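Local coordinates for possible sortase-like protein (Corynebacterium diphtheriae, PDB 5UUS) that is probably a membrane-anchored class E-like sortase, a cysteine transpeptidase or hydrolase thought to cleave sorting signals of surface proteins, at residues D135-M138 with G139-P143. Sequence-based numbering, arbitrary orientation.
Sequences DEAM and GCFTP
Phe141 folds back against Ala137, its CB 3.4 Å from Ala137 O; CG is a little farther from the same oxygen. With CG set beside the backbone N and anti to the carbonyl carbon (chi1 -60°), the ring turns CD2 toward Ala137, 3.2 Å from Ala137 O and 4.0 Å from Ala137 CB. Ala137 CA sits in the ring plane, so Ala137 meets an edge, whereas Cys140 SG stands 3.6 Å above one face, offset toward the rim. Beyond the turn the ring packs on Met210 and Thr212 of strand 204-216 and on Ile149.

The backbone evidence is that of a turn following helix 130-137: Ala137 O accepts two bonds, an i+4 bond from Phe141 N at 2.9 Å and an i+3 bond from Cys140 N at 3.2 Å, the N-H of Cys140 pointing almost straight at the oxygen (171°). Gly139 N makes a further i+3 bond, 3.2 Å, to Glu136 O. The turn joins helices 130-137 and 143-151 of the sortase domain, and the Cys140-Cys107 disulfide fastens it to the segment leading into strand 109-114. Thr142 N-caps the second helix through OG1 to Gln145 N. Met138, its chain bent at chi2 and chi3, brings SD within 3.9 Å of Pro143 CA, at the first turn of that helix.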
# COMPACT_ATOMS: atom_id res chain seq x y z
N ASP A 135 -17.10 -2.38 -13.25
CA ASP A 135 -17.92 -1.32 -12.71
C ASP A 135 -17.39 -0.83 -11.37
O ASP A 135 -17.42 0.37 -11.08
CB ASP A 135 -19.37 -1.79 -12.56
CG ASP A 135 -20.03 -2.12 -13.89
OD1 ASP A 135 -19.63 -1.55 -14.93
OD2 ASP A 135 -20.97 -2.95 -13.88
N GLU A 136 -16.90 -1.74 -10.55
CA GLU A 136 -16.36 -1.32 -9.25
C GLU A 136 -15.06 -0.53 -9.44
O GLU A 136 -14.82 0.46 -8.74
CB GLU A 136 -16.13 -2.53 -8.34
CG GLU A 136 -17.42 -3.16 -7.86
CD GLU A 136 -17.20 -4.43 -7.07
OE1 GLU A 136 -16.04 -4.88 -6.95
OE2 GLU A 136 -18.21 -5.00 -6.59
N ALA A 137 -14.25 -0.97 -10.39
CA ALA A 137 -12.98 -0.32 -10.65
C ALA A 137 -13.20 1.06 -11.27
O ALA A 137 -12.46 2.01 -10.98
CB ALA A 137 -12.13 -1.19 -11.54
N MET A 138 -14.25 1.18 -12.07
CA MET A 138 -14.60 2.46 -12.70
C MET A 138 -15.01 3.53 -11.70
O MET A 138 -15.09 4.70 -12.04
CB MET A 138 -15.72 2.26 -13.72
CG MET A 138 -15.25 1.64 -15.02
SD MET A 138 -14.07 2.70 -15.86
CE MET A 138 -14.98 4.23 -15.90
N GLY A 139 -15.26 3.14 -10.46
CA GLY A 139 -15.59 4.08 -9.41
C GLY A 139 -14.44 4.98 -8.96
O GLY A 139 -14.69 6.05 -8.40
N CYS A 140 -13.19 4.57 -9.18
CA CYS A 140 -12.07 5.39 -8.70
C CYS A 140 -10.79 5.26 -9.52
O CYS A 140 -9.85 6.00 -9.28
CB CYS A 140 -11.76 5.05 -7.24
SG CYS A 140 -11.33 3.33 -6.96
N PHE A 141 -10.73 4.31 -10.45
CA PHE A 141 -9.55 4.19 -11.30
C PHE A 141 -9.79 4.82 -12.67
O PHE A 141 -10.93 5.15 -13.01
CB PHE A 141 -9.15 2.72 -11.42
CG PHE A 141 -8.82 2.08 -10.10
CD1 PHE A 141 -7.62 2.36 -9.46
CD2 PHE A 141 -9.70 1.20 -9.50
CE1 PHE A 141 -7.30 1.80 -8.24
CE2 PHE A 141 -9.39 0.61 -8.28
CZ PHE A 141 -8.17 0.90 -7.65
N THR A 142 -8.74 4.98 -13.47
CA THR A 142 -8.90 5.47 -14.83
C THR A 142 -9.58 4.37 -15.66
O THR A 142 -9.61 3.20 -15.24
CB THR A 142 -7.56 5.87 -15.45
OG1 THR A 142 -6.78 4.69 -15.69
CG2 THR A 142 -6.77 6.79 -14.48
N PRO A 143 -10.16 4.74 -16.81
CA PRO A 143 -10.79 3.71 -17.65
C PRO A 143 -9.74 2.71 -18.10
O PRO A 143 -10.03 1.52 -18.16
CB PRO A 143 -11.38 4.51 -18.83
CG PRO A 143 -10.88 5.93 -18.67
CD PRO A 143 -10.50 6.11 -17.24